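Local structure of prophenoloxidase b (Marsupenaeus japonicus, 3WKY) at residues 221-224 and 225-229; 394-397 and 398-401; 619-622 and 623-626. The protein probably oxidises monophenols and o-diphenols at a type 3 dicopper site, and is held as a hemolymph proenzyme. All coordinates share one frame; numbering follows the deposited sequence.

Interaction 1 (221-224 and 225-229); sequences LFYY and MHHNL. With CUO (Cu2-o2 cluster), chain J.
Two side chains of one helix, His-226 and Asn-228, reach back a full turn and each takes hold of a carbonyl that the helix backbone already uses. The O of Phe-222 accepts from His-226 ND1 at 2.8 Å and, from the opposite face of the carbonyl plane, from the backbone N of the same histidine in a longer bond. The oxygen lies almost exactly in the imidazole plane, so this bond would hold the rotation of the ring, with His-226 NE2 turned to the copper ion CU1, 2.2 Å away. With chi1 at -67°, CG sits beside the backbone N, which brings the imidazole alongside the preceding turn. There its CE1 packs at 3.4 Å against CD1 of the Phe-222 ring, which meets it obliquely.

Asn-228 repeats the pattern: ND2 donates to the O of Tyr-224 (2.9 Å) in a nearly straight bond of 176°, while its backbone N approaches that oxygen from the other face. The same ND2 hangs over the centre of the Tyr-224 ring, 3.3 Å above its plane. Thr-528 OG1 and the backbone N of Glu-529 bond to Asn-228 OD1, and Glu-529 OE1 to Tyr-224 OH. Together with His-199 and His-203, which complete the protein ligands of CU1, His-226 on this buried turn of helix 218-239 forms one half of the dicopper centre of the hemocyanin and tyrosinase family.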
# COMPACT_ATOMS: atom_id res chain seq x y z
N LEU A 221 16.07 32.23 -21.93
CA LEU A 221 15.97 31.53 -23.21
C LEU A 221 15.78 30.03 -22.98
O LEU A 221 15.08 29.37 -23.75
CB LEU A 221 17.23 31.76 -24.05
CG LEU A 221 17.13 31.43 -25.54
CD1 LEU A 221 16.24 32.44 -26.30
CD2 LEU A 221 18.52 31.39 -26.17
N PHE A 222 16.42 29.50 -21.93
CA PHE A 222 16.18 28.11 -21.53
C PHE A 222 14.68 27.89 -21.30
O PHE A 222 14.07 27.00 -21.90
CB PHE A 222 16.99 27.76 -20.29
CG PHE A 222 16.65 26.41 -19.71
CD1 PHE A 222 17.04 25.26 -20.36
CD2 PHE A 222 15.93 26.31 -18.53
CE1 PHE A 222 16.72 24.01 -19.84
CE2 PHE A 222 15.62 25.05 -17.99
CZ PHE A 222 16.01 23.91 -18.65
N TYR A 223 14.08 28.73 -20.46
CA TYR A 223 12.64 28.71 -20.27
C TYR A 223 11.88 28.80 -21.60
O TYR A 223 11.00 27.99 -21.86
CB TYR A 223 12.20 29.87 -19.37
CG TYR A 223 10.81 30.37 -19.68
CD1 TYR A 223 9.69 29.60 -19.40
CD2 TYR A 223 10.62 31.63 -20.26
CE1 TYR A 223 8.39 30.07 -19.70
CE2 TYR A 223 9.34 32.10 -20.55
CZ TYR A 223 8.24 31.32 -20.26
OH TYR A 223 6.97 31.79 -20.55
N TYR A 224 12.23 29.79 -22.42
CA TYR A 224 11.41 30.13 -23.57
C TYR A 224 11.43 29.06 -24.65
O TYR A 224 10.38 28.71 -25.19
CB TYR A 224 11.87 31.47 -24.16
CG TYR A 224 10.92 32.01 -25.21
CD1 TYR A 224 9.59 32.28 -24.90
CD2 TYR A 224 11.36 32.28 -26.50
CE1 TYR A 224 8.71 32.81 -25.85
CE2 TYR A 224 10.48 32.81 -27.47
CZ TYR A 224 9.17 33.07 -27.13
OH TYR A 224 8.31 33.59 -28.09
N MET A 225 12.61 28.54 -24.97
CA MET A 225 12.66 27.52 -26.00
C MET A 225 11.89 26.29 -25.53
O MET A 225 11.11 25.71 -26.28
CB MET A 225 14.11 27.17 -26.37
CG MET A 225 14.21 26.09 -27.47
SD MET A 225 13.93 24.39 -26.87
CE MET A 225 15.61 23.82 -26.65
N HIS A 226 12.14 25.87 -24.29
CA HIS A 226 11.46 24.67 -23.80
C HIS A 226 9.97 24.84 -23.63
O HIS A 226 9.21 23.88 -23.82
CB HIS A 226 12.14 24.13 -22.54
CG HIS A 226 13.51 23.62 -22.81
ND1 HIS A 226 14.63 24.44 -22.80
CD2 HIS A 226 13.94 22.39 -23.16
CE1 HIS A 226 15.69 23.72 -23.11
NE2 HIS A 226 15.30 22.48 -23.34
N HIS A 227 9.54 26.05 -23.29
CA HIS A 227 8.12 26.35 -23.22
C HIS A 227 7.48 26.13 -24.57
O HIS A 227 6.41 25.54 -24.69
CB HIS A 227 7.87 27.80 -22.80
CG HIS A 227 6.45 28.21 -23.00
ND1 HIS A 227 5.43 27.73 -22.20
CD2 HIS A 227 5.86 28.98 -23.95
CE1 HIS A 227 4.28 28.22 -22.64
NE2 HIS A 227 4.51 28.98 -23.69
N ASN A 228 8.14 26.62 -25.61
CA ASN A 228 7.64 26.47 -26.96
C ASN A 228 7.67 25.02 -27.44
O ASN A 228 6.76 24.56 -28.12
CB ASN A 228 8.43 27.39 -27.90
CG ASN A 228 7.88 28.78 -27.92
OD1 ASN A 228 6.99 29.08 -28.72
ND2 ASN A 228 8.37 29.65 -27.03
N LEU A 229 8.72 24.30 -27.04
CA LEU A 229 8.84 22.88 -27.34
C LEU A 229 7.69 22.07 -26.71
O LEU A 229 7.06 21.24 -27.37
CB LEU A 229 10.22 22.39 -26.86
CG LEU A 229 10.61 20.92 -26.99
CD1 LEU A 229 10.37 20.40 -28.40
CD2 LEU A 229 12.08 20.82 -26.62
CU1 CUO J . 16.69 20.80 -23.42
CU2 CUO J . 15.94 19.11 -20.33
O1 CUO J . 17.03 20.26 -21.53
O2 CUO J . 16.77 18.83 -22.33

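Interaction 2 (394-397 and 398-401); sequences FRWH and KFID. With CUO (Cu2-o2 cluster), chain J.
Trp-396 and Phe-399 pack side by side on helix 391-409, one helix of the four-helix bundle that holds the type 3 dicopper site, next to His-397, which binds copper. Backbone pairing is complete across the turn: the carbonyl oxygens of Phe-394, Arg-395, Trp-396 and His-397 receive the amides of Lys-398, Phe-399, Ile-400 and Asp-401 in turn. The closest of these are Lys-398 N to Phe-394 O and Asp-401 N to His-397 O, both 2.8 Å.

The polar side chains of Trp-396, Arg-395 and Asp-401 find their partners outside this turn. Trp-396 NE1 is satisfied by the backbone O of His-357, and Arg-395 gives NE to the O of Lys-246 and NH2 to that of Ala-247. Asp-401, a buried carboxylate, uses both oxygens: OD1 has His-227 as its partner, while OD2 forms a salt bridge with Arg-525.

Phe-399 CD2 lies over one face of the indole, 3.8 Å from Trp-396 CZ3, with the ring planes at 45°. Ile-400 CG1 covers the same face nearer the five-membered ring, 4.4 Å from Trp-396 CD1. With CG anti to the backbone N (chi1 -174°), the indole lies beside the side chains of Phe-399 and Ile-400. Replacing it with an alanine would probably leave the His-357 carbonyl without its indole donor and open a gap beside Phe-399 and Ile-400. His-357 and His-361 also bind the copper ion CU2, to which His-397 presents NE2 at 2.2 Å.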
# COMPACT_ATOMS: atom_id res chain seq x y z
N PHE A 394 9.01 15.06 -22.06
CA PHE A 394 7.97 16.08 -22.04
C PHE A 394 7.25 16.14 -20.70
O PHE A 394 6.74 17.18 -20.31
CB PHE A 394 7.04 15.93 -23.24
CG PHE A 394 7.72 16.23 -24.54
CD1 PHE A 394 7.73 17.53 -25.04
CD2 PHE A 394 8.39 15.23 -25.24
CE1 PHE A 394 8.39 17.83 -26.24
CE2 PHE A 394 9.06 15.52 -26.43
CZ PHE A 394 9.04 16.82 -26.93
N ARG A 395 7.22 15.03 -19.97
CA ARG A 395 6.69 15.08 -18.62
C ARG A 395 7.65 15.87 -17.73
O ARG A 395 7.22 16.65 -16.88
CB ARG A 395 6.47 13.66 -18.07
CG ARG A 395 5.44 12.83 -18.88
CD ARG A 395 4.83 11.71 -18.00
NE ARG A 395 4.18 12.29 -16.82
CZ ARG A 395 3.97 11.66 -15.68
NH1 ARG A 395 4.36 10.39 -15.52
NH2 ARG A 395 3.38 12.29 -14.67
N TRP A 396 8.95 15.66 -17.92
CA TRP A 396 9.95 16.40 -17.14
C TRP A 396 9.89 17.88 -17.50
O TRP A 396 9.91 18.75 -16.62
CB TRP A 396 11.35 15.83 -17.40
CG TRP A 396 12.41 16.44 -16.53
CD1 TRP A 396 13.50 17.15 -16.94
CD2 TRP A 396 12.46 16.42 -15.09
NE1 TRP A 396 14.24 17.56 -15.85
CE2 TRP A 396 13.63 17.12 -14.71
CE3 TRP A 396 11.66 15.85 -14.09
CZ2 TRP A 396 13.99 17.32 -13.36
CZ3 TRP A 396 12.03 16.02 -12.74
CH2 TRP A 396 13.19 16.74 -12.40
N HIS A 397 9.78 18.18 -18.79
CA HIS A 397 9.71 19.59 -19.19
C HIS A 397 8.40 20.28 -18.92
O HIS A 397 8.37 21.51 -18.81
CB HIS A 397 10.23 19.81 -20.61
CG HIS A 397 11.70 19.98 -20.62
ND1 HIS A 397 12.29 21.18 -20.30
CD2 HIS A 397 12.70 19.08 -20.73
CE1 HIS A 397 13.60 21.03 -20.28
NE2 HIS A 397 13.87 19.76 -20.54
N LYS A 398 7.32 19.51 -18.81
CA LYS A 398 6.08 20.11 -18.33
C LYS A 398 6.25 20.51 -16.85
O LYS A 398 5.79 21.57 -16.45
CB LYS A 398 4.88 19.17 -18.53
CG LYS A 398 3.55 19.79 -18.07
CD LYS A 398 3.10 20.94 -19.01
CE LYS A 398 1.82 21.57 -18.48
NZ LYS A 398 1.19 22.49 -19.49
N PHE A 399 6.92 19.68 -16.05
CA PHE A 399 7.24 20.08 -14.68
C PHE A 399 8.07 21.36 -14.67
O PHE A 399 7.78 22.32 -13.94
CB PHE A 399 8.00 18.97 -13.93
CG PHE A 399 8.84 19.48 -12.78
CD1 PHE A 399 8.24 20.06 -11.67
CD2 PHE A 399 10.22 19.38 -12.81
CE1 PHE A 399 9.01 20.55 -10.61
CE2 PHE A 399 11.00 19.85 -11.77
CZ PHE A 399 10.40 20.44 -10.67
N ILE A 400 9.12 21.38 -15.49
CA ILE A 400 9.99 22.55 -15.58
C ILE A 400 9.19 23.78 -16.02
O ILE A 400 9.32 24.86 -15.43
CB ILE A 400 11.19 22.27 -16.52
CG1 ILE A 400 12.10 21.20 -15.89
CG2 ILE A 400 11.98 23.55 -16.77
CD1 ILE A 400 12.70 21.61 -14.53
N ASP A 401 8.33 23.61 -17.02
CA ASP A 401 7.54 24.76 -17.48
C ASP A 401 6.57 25.22 -16.39
O ASP A 401 6.26 26.41 -16.27
CB ASP A 401 6.78 24.42 -18.76
CG ASP A 401 6.24 25.67 -19.45
OD1 ASP A 401 7.06 26.49 -19.92
OD2 ASP A 401 5.01 25.83 -19.53
CU1 CUO J . 16.69 20.80 -23.42
CU2 CUO J . 15.94 19.11 -20.33
O1 CUO J . 17.03 20.26 -21.53
O2 CUO J . 16.77 18.83 -22.33

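Interaction 3 (619-622 and 623-626); sequences CGRP and DQPI
Arg-621 meets both Asp-623 and Gln-624, which gather round its guanidinium from two different directions. Asp-623 OD1 comes in at the edge, near the guanidinium plane, and forms a salt bridge with Arg-621 NH1; the modelled separation of 2.5 Å is very short and its exact value is doubtful. The two flat groups are turned 47° from each other, and Asp-623 OD2 stays 3.6 Å from Arg-621 NH1, so the pairing uses one carboxylate oxygen and not a two-pronged grip. Gln-624 instead lies over a face. Its amide is nearly parallel to the guanidinium, 14° off, with NE2 3.0 Å from Arg-621 NH1 and OE1 3.2 Å from Arg-621 CD. Both nitrogens are donors and no hydrogen bond is made between them, so this close approach, and with it the assignment of the amide N and O, is doubtful.

The next shell is the backbone. Residues 621-624 make a type I beta turn with Pro-622 and Asp-623 at its two corners, closed by a weak bond from Gln-624 N to Arg-621 O at 3.3 Å. A water bridges the mouth of the turn, accepting from Arg-621 N at 2.9 Å and donating to Gln-624 O at 2.7 Å. Asp-623 CG takes the position between N and carbonyl carbon, chi1 63°, which lays its carboxylate alongside the arginine side chain.

Farther out in this surface loop of the Ig-like domain, a disulfide ties Cys-619, at the start of residues 619-626, to Cys-572, and at the other end of these residues Ile-626 N donates to Asp-216 OD2. With Asp-623 and Gln-624 exposed, the ion pair is probably screened by solvent and supplements, rather than replaces, the weak backbone bond and the water bridge.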
# COMPACT_ATOMS: atom_id res chain seq x y z
N CYS A 619 17.00 30.31 -30.32
CA CYS A 619 18.42 30.02 -30.09
C CYS A 619 19.21 31.26 -29.68
O CYS A 619 20.21 31.18 -28.97
CB CYS A 619 19.05 29.44 -31.36
SG CYS A 619 18.28 27.92 -31.95
N GLY A 620 18.77 32.42 -30.16
CA GLY A 620 19.50 33.65 -29.90
C GLY A 620 20.82 33.71 -30.65
O GLY A 620 21.13 32.82 -31.44
N ARG A 621 21.58 34.77 -30.39
CA ARG A 621 22.91 34.95 -30.99
C ARG A 621 23.94 34.99 -29.89
O ARG A 621 23.82 35.78 -28.96
CB ARG A 621 22.99 36.26 -31.78
CG ARG A 621 22.07 36.35 -32.99
CD ARG A 621 22.40 37.58 -33.84
NE ARG A 621 23.20 37.25 -35.02
CZ ARG A 621 24.53 37.18 -35.04
NH1 ARG A 621 25.22 37.41 -33.93
NH2 ARG A 621 25.16 36.88 -36.16
N PRO A 622 24.98 34.15 -30.01
CA PRO A 622 25.99 34.03 -28.95
C PRO A 622 26.66 35.36 -28.62
O PRO A 622 26.98 35.62 -27.46
CB PRO A 622 27.01 33.07 -29.56
CG PRO A 622 26.23 32.26 -30.55
CD PRO A 622 25.21 33.21 -31.12
N ASP A 623 26.86 36.20 -29.64
CA ASP A 623 27.67 37.40 -29.46
C ASP A 623 26.86 38.69 -29.37
O ASP A 623 27.43 39.77 -29.34
CB ASP A 623 28.67 37.51 -30.61
CG ASP A 623 27.99 37.66 -31.96
OD1 ASP A 623 26.90 37.08 -32.17
OD2 ASP A 623 28.55 38.37 -32.83
N GLN A 624 25.53 38.59 -29.35
CA GLN A 624 24.68 39.78 -29.34
C GLN A 624 23.63 39.69 -28.24
O GLN A 624 23.10 38.62 -27.97
CB GLN A 624 23.96 39.94 -30.68
CG GLN A 624 24.83 40.36 -31.85
CD GLN A 624 24.04 40.48 -33.14
OE1 GLN A 624 22.82 40.69 -33.13
NE2 GLN A 624 24.72 40.34 -34.28
N PRO A 625 23.31 40.83 -27.60
CA PRO A 625 22.21 40.84 -26.63
C PRO A 625 20.86 40.61 -27.31
O PRO A 625 20.73 40.82 -28.52
CB PRO A 625 22.26 42.25 -26.05
CG PRO A 625 22.94 43.07 -27.10
CD PRO A 625 23.95 42.16 -27.72
N ILE A 626 19.87 40.14 -26.55
CA ILE A 626 18.49 40.11 -27.01
C ILE A 626 18.09 41.58 -27.27
O ILE A 626 18.15 42.41 -26.37
CB ILE A 626 17.55 39.49 -25.95
CG1 ILE A 626 18.14 38.18 -25.40
CG2 ILE A 626 16.14 39.28 -26.51
CD1 ILE A 626 17.82 36.96 -26.22
O HOH W 1 21.24 36.69 -28.20

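Overall arrangement
Interactions 1 and 2 meet at the dicopper cluster, their centres 11 Å apart: helix 218-239 supplies a ligand of CU1 and helix 391-409 one of CU2. Across the interface the imidazoles of His-226 and His-397 stack, CD2 of the former 3.2 Å from CE1 of the latter, and a probable hydrogen bond of 3.1 Å joins His-227 ND1 to Asp-401 OD1. Interaction 3 belongs to the Ig-like domain and touches only the start of interaction 1, where Leu-221 CD2 packs 3.3 Å from Cys-619 O. From interaction 2 its nearest atoms are about 14 Å away, so residues 619-626 adjoin the 221-229 turn of helix 218-239 but not the 394-401 turn.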